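Local coordinates for Xcc_ctr_pt (Xanthomonas campestris pv. campestris, PDB 6NJW), which is the C-terminal Toprim-containing region of a class 2 OLD family nuclease, which probably cleaves nucleic acid by a two-metal mechanism, at residues A[178-181]-A[182-185]; A[213-216]-A[217-220]; A[115-118]-A[119-122]. All blocks are in the same frame, centred on the assembly; numbering follows the deposited sequence.

Interaction 1: A[178-181]-A[182-185]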
loop_
_atom_site.group_PDB
_atom_site.type_symbol
_atom_site.label_atom_id
_atom_site.label_comp_id
_atom_site.label_asym_id
_atom_site.label_seq_id
_atom_site.Cartn_x
_atom_site.Cartn_y
_atom_site.Cartn_z
ATOM N N GLU A 178 2.656 -17.247 9.239
ATOM C CA GLU A 178 2.235 -15.868 9.029
ATOM C C GLU A 178 1.753 -15.228 10.319
ATOM O O GLU A 178 1.989 -14.038 10.552
ATOM C CB GLU A 178 1.138 -15.810 7.972
ATOM C CG GLU A 178 0.692 -14.403 7.642
ATOM C CD GLU A 178 -0.157 -14.348 6.390
ATOM O OE1 GLU A 178 0.268 -14.929 5.365
ATOM O OE2 GLU A 178 -1.247 -13.733 6.440
ATOM N N ASP A 179 1.043 -15.987 11.155
ATOM C CA ASP A 179 0.547 -15.422 12.403
ATOM C C ASP A 179 1.703 -14.938 13.262
ATOM O O ASP A 179 1.671 -13.827 13.802
ATOM C CB ASP A 179 -0.306 -16.452 13.154
ATOM C CG ASP A 179 -1.646 -16.715 12.474
ATOM O OD1 ASP A 179 -2.102 -15.862 11.688
ATOM O OD2 ASP A 179 -2.246 -17.778 12.725
ATOM N N LEU A 180 2.750 -15.754 13.380
ATOM C CA LEU A 180 3.873 -15.380 14.228
ATOM C C LEU A 180 4.655 -14.218 13.628
ATOM O O LEU A 180 5.068 -13.302 14.355
ATOM C CB LEU A 180 4.781 -16.587 14.456
ATOM C CG LEU A 180 5.943 -16.348 15.416
ATOM C CD1 LEU A 180 5.413 -15.865 16.754
ATOM C CD2 LEU A 180 6.773 -17.624 15.585
ATOM N N LEU A 181 4.872 -14.241 12.305
ATOM C CA LEU A 181 5.533 -13.114 11.655
ATOM C C LEU A 181 4.806 -11.812 11.959
ATOM O O LEU A 181 5.417 -10.838 12.407
ATOM C CB LEU A 181 5.616 -13.339 10.141
ATOM C CG LEU A 181 6.173 -12.156 9.351
ATOM C CD1 LEU A 181 7.608 -11.910 9.763
ATOM C CD2 LEU A 181 6.070 -12.396 7.831
ATOM N N LEU A 182 3.496 -11.776 11.716
ATOM C CA LEU A 182 2.760 -10.544 11.949
ATOM C C LEU A 182 2.697 -10.204 13.429
ATOM O O LEU A 182 2.678 -9.025 13.784
ATOM C CB LEU A 182 1.363 -10.642 11.341
ATOM C CG LEU A 182 1.434 -10.757 9.810
ATOM C CD1 LEU A 182 0.060 -10.975 9.212
ATOM C CD2 LEU A 182 2.099 -9.532 9.201
ATOM N N ARG A 183 2.678 -11.217 14.303
ATOM C CA ARG A 183 2.737 -10.953 15.738
ATOM C C ARG A 183 4.028 -10.230 16.104
ATOM O O ARG A 183 4.014 -9.249 16.854
ATOM C CB ARG A 183 2.599 -12.278 16.518
ATOM C CG ARG A 183 2.403 -12.130 18.029
ATOM C CD ARG A 183 2.006 -13.490 18.709
ATOM N NE ARG A 183 0.983 -14.183 17.934
ATOM C CZ ARG A 183 1.046 -15.463 17.575
ATOM N NH1 ARG A 183 2.069 -16.210 17.959
ATOM N NH2 ARG A 183 0.080 -15.994 16.838
ATOM N N LEU A 184 5.152 -10.679 15.571
ATOM C CA LEU A 184 6.409 -9.997 15.873
ATOM C C LEU A 184 6.418 -8.573 15.320
ATOM O O LEU A 184 6.833 -7.629 16.006
ATOM C CB LEU A 184 7.581 -10.808 15.322
ATOM C CG LEU A 184 7.695 -12.227 15.898
ATOM C CD1 LEU A 184 8.769 -13.053 15.191
ATOM C CD2 LEU A 184 7.914 -12.219 17.426
ATOM N N ILE A 185 5.950 -8.394 14.083
ATOM C CA ILE A 185 5.944 -7.057 13.484
ATOM C C ILE A 185 5.036 -6.114 14.269
ATOM O O ILE A 185 5.396 -4.960 14.530
ATOM C CB ILE A 185 5.535 -7.147 12.002
ATOM C CG1 ILE A 185 6.641 -7.839 11.195
ATOM C CG2 ILE A 185 5.241 -5.752 11.451
ATOM C CD1 ILE A 185 6.229 -8.193 9.739
#
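Arg183 N donates to Asp179 O over 2.8 Å, the shortest of four i to i+4 backbone bonds that tie 178-181 to 182-185. Its N-H...O angle of 150° is the most bent of the set; Leu182 N meets Glu178 O almost straight, at 173°. The same Asp179 carbonyl oxygen also lies over one face of the Arg183 guanidinium, offset toward the rim. That placement follows from the arginine chain, which leaves with CG anti to the backbone N and folds back at chi3 (-45°). Its two terminal nitrogens then divide between neighbours: NH1 comes within 3.6 Å of Leu180 CD1, and NH2 within 3.7 Å of Asp179 CB. The charged groups do not pair: Asp179 OD2 stays 5.1 Å from Arg183 NH2, any attraction acting at longer range. On another flank Glu178 and Leu182 run alongside each other, CG of the glutamate 3.8 Å from CD1 of the leucine. Leu181 and Ile185 meet through their CD1 atoms at 4.0 Å. Leu181 also touches Phe139 and Ile151 of helix 134-154 and Trp169 of helix 160-171. This is the start of an amphipathic helix, Asp179 and Arg183 exposed, Leu181 and Ile185 buried, packed on those two helices.

Interaction 2: A[213-216]-A[217-220]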
loop_
_atom_site.group_PDB
_atom_site.type_symbol
_atom_site.label_atom_id
_atom_site.label_comp_id
_atom_site.label_asym_id
_atom_site.label_seq_id
_atom_site.Cartn_x
_atom_site.Cartn_y
_atom_site.Cartn_z
ATOM N N ALA A 213 -0.112 1.598 -8.542
ATOM C CA ALA A 213 -0.672 2.816 -7.978
ATOM C C ALA A 213 0.278 3.977 -8.160
ATOM O O ALA A 213 -0.156 5.092 -8.454
ATOM C CB ALA A 213 -0.991 2.632 -6.492
ATOM N N LEU A 214 1.575 3.744 -7.951
ATOM C CA LEU A 214 2.551 4.821 -8.129
ATOM C C LEU A 214 2.557 5.340 -9.566
ATOM O O LEU A 214 2.585 6.556 -9.793
ATOM C CB LEU A 214 3.941 4.334 -7.728
ATOM C CG LEU A 214 4.124 4.107 -6.233
ATOM C CD1 LEU A 214 5.513 3.480 -5.972
ATOM C CD2 LEU A 214 3.969 5.425 -5.461
ATOM N N GLU A 215 2.533 4.434 -10.546
ATOM C CA GLU A 215 2.521 4.837 -11.952
ATOM C C GLU A 215 1.210 5.530 -12.321
ATOM O O GLU A 215 1.202 6.480 -13.113
ATOM C CB GLU A 215 2.761 3.612 -12.832
ATOM C CG GLU A 215 4.154 2.975 -12.609
ATOM C CD GLU A 215 4.427 1.760 -13.507
ATOM O OE1 GLU A 215 3.464 1.079 -13.905
ATOM O OE2 GLU A 215 5.612 1.481 -13.787
ATOM N N HIS A 216 0.095 5.089 -11.734
ATOM C CA HIS A 216 -1.183 5.727 -12.027
ATOM C C HIS A 216 -1.180 7.185 -11.575
ATOM O O HIS A 216 -1.559 8.076 -12.341
ATOM C CB HIS A 216 -2.329 4.967 -11.349
ATOM C CG HIS A 216 -3.688 5.470 -11.736
ATOM N ND1 HIS A 216 -4.466 4.854 -12.693
ATOM C CD2 HIS A 216 -4.394 6.551 -11.320
ATOM C CE1 HIS A 216 -5.594 5.526 -12.846
ATOM N NE2 HIS A 216 -5.576 6.561 -12.025
ATOM N N ILE A 217 -0.743 7.450 -10.337
ATOM C CA ILE A 217 -0.803 8.821 -9.827
ATOM C C ILE A 217 0.260 9.685 -10.492
ATOM O O ILE A 217 0.033 10.871 -10.766
ATOM C CB ILE A 217 -0.687 8.851 -8.287
ATOM C CG1 ILE A 217 -1.009 10.254 -7.740
ATOM C CG2 ILE A 217 0.676 8.439 -7.785
ATOM C CD1 ILE A 217 -2.433 10.698 -8.064
ATOM N N ARG A 218 1.433 9.107 -10.766
ATOM C CA ARG A 218 2.462 9.828 -11.517
ATOM C C ARG A 218 1.945 10.228 -12.896
ATOM O O ARG A 218 2.132 11.371 -13.340
ATOM C CB ARG A 218 3.717 8.951 -11.624
ATOM C CG ARG A 218 4.948 9.599 -12.295
ATOM C CD ARG A 218 4.948 9.542 -13.847
ATOM N NE ARG A 218 4.457 8.288 -14.422
ATOM C CZ ARG A 218 5.160 7.166 -14.454
ATOM N NH1 ARG A 218 6.381 7.141 -13.932
ATOM N NH2 ARG A 218 4.646 6.071 -15.005
ATOM N N ASP A 219 1.283 9.299 -13.584
ATOM C CA ASP A 219 0.752 9.597 -14.907
ATOM C C ASP A 219 -0.244 10.747 -14.850
ATOM O O ASP A 219 -0.189 11.666 -15.674
ATOM C CB ASP A 219 0.092 8.356 -15.505
ATOM C CG ASP A 219 1.096 7.355 -16.049
ATOM O OD1 ASP A 219 2.321 7.582 -15.924
ATOM O OD2 ASP A 219 0.653 6.329 -16.604
ATOM N N ALA A 220 -1.148 10.724 -13.869
ATOM C CA ALA A 220 -2.167 11.764 -13.769
ATOM C C ALA A 220 -1.546 13.137 -13.540
ATOM O O ALA A 220 -1.980 14.133 -14.132
ATOM C CB ALA A 220 -3.143 11.432 -12.640
#
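With CG anti to the backbone N and bends at chi2 (-83°) and chi3 (-40°), the Arg218 chain curls back beside Glu215, while Asp219, its CG on the backbone N side, turns its carboxylate to the same guanidinium. The setting is a regular alpha helix, 208-226, lying against the parallel sheet of the Toprim fold. Four i to i+4 backbone bonds carry it, Asp219 N to Glu215 O being the shortest at 2.9 Å. Glu215 and Arg218 run side by side, and the glutamate touches with its aliphatic carbons: Arg218 NH2 lies 3.8 Å from Glu215 CB, whereas Glu215 OE2 remains 4.8 Å from that nitrogen. Within the helix, Ile217 CG2 lies 3.3 Å from Leu214 O. Ile217 and Leu214 both reach Ile24 of strand 22-26, and Ala213 and His216 touch Val78 of strand 77-82 and Phe128 of strand 127-130. Arg218 forms a side-on salt bridge with Asp219, NE and NH2 both donating to the single oxygen OD1. Arg218 NE reaches Asp219 OD1 at 2.7 Å, nearly in line with the C-O bond. Arg218 NH2 meets the same Asp219 OD1 at 2.9 Å from the syn side, 31° out of the carboxylate plane.

Interaction 3: A[115-118]-A[119-122]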
loop_
_atom_site.group_PDB
_atom_site.type_symbol
_atom_site.label_atom_id
_atom_site.label_comp_id
_atom_site.label_asym_id
_atom_site.label_seq_id
_atom_site.Cartn_x
_atom_site.Cartn_y
_atom_site.Cartn_z
ATOM N N ALA A 115 -17.101 -9.812 -7.268
ATOM C CA ALA A 115 -15.932 -9.167 -6.676
ATOM C C ALA A 115 -14.873 -8.866 -7.731
ATOM O O ALA A 115 -14.373 -7.740 -7.821
ATOM C CB ALA A 115 -15.364 -10.042 -5.555
ATOM N N ASP A 116 -14.545 -9.851 -8.570
ATOM C CA ASP A 116 -13.514 -9.619 -9.573
ATOM C C ASP A 116 -13.937 -8.556 -10.581
ATOM O O ASP A 116 -13.094 -7.791 -11.055
ATOM C CB ASP A 116 -13.152 -10.929 -10.273
ATOM C CG ASP A 116 -12.170 -11.770 -9.460
ATOM O OD1 ASP A 116 -11.619 -11.259 -8.459
ATOM O OD2 ASP A 116 -11.947 -12.944 -9.816
ATOM N N GLU A 117 -15.230 -8.462 -10.896
ATOM C CA GLU A 117 -15.685 -7.375 -11.759
ATOM C C GLU A 117 -15.568 -6.017 -11.060
ATOM O O GLU A 117 -15.208 -5.017 -11.692
ATOM C CB GLU A 117 -17.131 -7.621 -12.209
ATOM C CG GLU A 117 -17.292 -8.729 -13.268
ATOM C CD GLU A 117 -18.728 -9.254 -13.364
ATOM O OE1 GLU A 117 -19.384 -9.445 -12.320
ATOM O OE2 GLU A 117 -19.210 -9.458 -14.493
ATOM N N VAL A 118 -15.902 -5.948 -9.770
ATOM C CA VAL A 118 -15.732 -4.693 -9.040
ATOM C C VAL A 118 -14.257 -4.312 -8.997
ATOM O O VAL A 118 -13.895 -3.138 -9.149
ATOM C CB VAL A 118 -16.343 -4.814 -7.634
ATOM C CG1 VAL A 118 -15.838 -3.697 -6.698
ATOM C CG2 VAL A 118 -17.860 -4.785 -7.733
ATOM N N ILE A 119 -13.385 -5.308 -8.847
ATOM C CA ILE A 119 -11.952 -5.053 -8.748
ATOM C C ILE A 119 -11.388 -4.550 -10.076
ATOM O O ILE A 119 -10.612 -3.588 -10.106
ATOM C CB ILE A 119 -11.228 -6.319 -8.253
ATOM C CG1 ILE A 119 -11.536 -6.540 -6.769
ATOM C CG2 ILE A 119 -9.730 -6.196 -8.456
ATOM C CD1 ILE A 119 -11.117 -7.903 -6.235
ATOM N N LYS A 120 -11.748 -5.184 -11.196
ATOM C CA LYS A 120 -11.173 -4.722 -12.466
ATOM C C LYS A 120 -11.765 -3.385 -12.916
ATOM O O LYS A 120 -11.085 -2.604 -13.596
ATOM C CB LYS A 120 -11.339 -5.784 -13.552
ATOM C CG LYS A 120 -12.752 -6.023 -14.007
ATOM C CD LYS A 120 -12.784 -7.247 -14.938
ATOM C CE LYS A 120 -14.145 -7.429 -15.617
ATOM N NZ LYS A 120 -14.204 -8.709 -16.385
ATOM N N LEU A 121 -13.012 -3.087 -12.537
ATOM C CA LEU A 121 -13.535 -1.740 -12.754
ATOM C C LEU A 121 -12.747 -0.713 -11.953
ATOM O O LEU A 121 -12.411 0.367 -12.461
ATOM C CB LEU A 121 -15.016 -1.678 -12.366
ATOM C CG LEU A 121 -15.710 -0.315 -12.385
ATOM C CD1 LEU A 121 -15.597 0.360 -13.754
ATOM C CD2 LEU A 121 -17.184 -0.464 -11.964
ATOM N N ALA A 122 -12.431 -1.041 -10.700
ATOM C CA ALA A 122 -11.842 -0.051 -9.811
ATOM C C ALA A 122 -10.438 0.334 -10.250
ATOM O O ALA A 122 -10.004 1.463 -9.993
ATOM C CB ALA A 122 -11.839 -0.573 -8.380
#
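The carboxylate of Asp116 lies alongside the Ile119 side chain, with OD1 4.1 Å from Ile119 CD1; the same oxygen forms a salt bridge with Arg83 NH2. The second carboxylate, that of Glu117, has OE1 hydrogen-bonded to a residue adjoining the two segments. Its OE2 is 5.4 Å from Lys120 NZ, so these opposite charges are near without pairing, and what touches is aliphatic: Glu117 CG and Lys120 CE at 4.1 Å. Lys120 reaches this place because its CG stands between the backbone N and the carbonyl carbon (chi1 69°), after which the chain extends past the Asp116 and Glu117 carbonyl oxygens and runs beside the glutamate. The backbone itself repeats i to i+4 hydrogen bonds. Ile119 N to Ala115 O is the shortest at 2.8 Å, and Ala122 N to Val118 O the most bent, with an N-H...O angle of 143°. Ile119 CG1 rests 3.3 Å from Ala115 O. Helix 115-123 packs on two elements of the fold: Val118 on Leu97, Ile98 and Leu101 of helix 93-104, while Ile119 touches Val129 and Ala122 touches Tyr127 of strand 127-130.

In the fold
Along the chain the order is interaction 3, interaction 1, interaction 2, on helices 115-123, 178-188 and 208-226. Interactions 2 and 3 are the closest pair but do not touch, their centres 19 Å and their nearest atoms about 7 Å apart, and both helices touch strand 127-130 of the four-stranded parallel sheet. Interaction 1 lies in the helical part, its centre about 30 Å from either and across the chain's centre from interaction 2. The magnesium ion, bound by Asp82 and Tyr209, is about 11 Å from the Leu182 side chain, 10 Å from that of Ala213 and 13 Å from that of Ile119. None touches the metal, but helix 208-226 also supplies its ligand Tyr209.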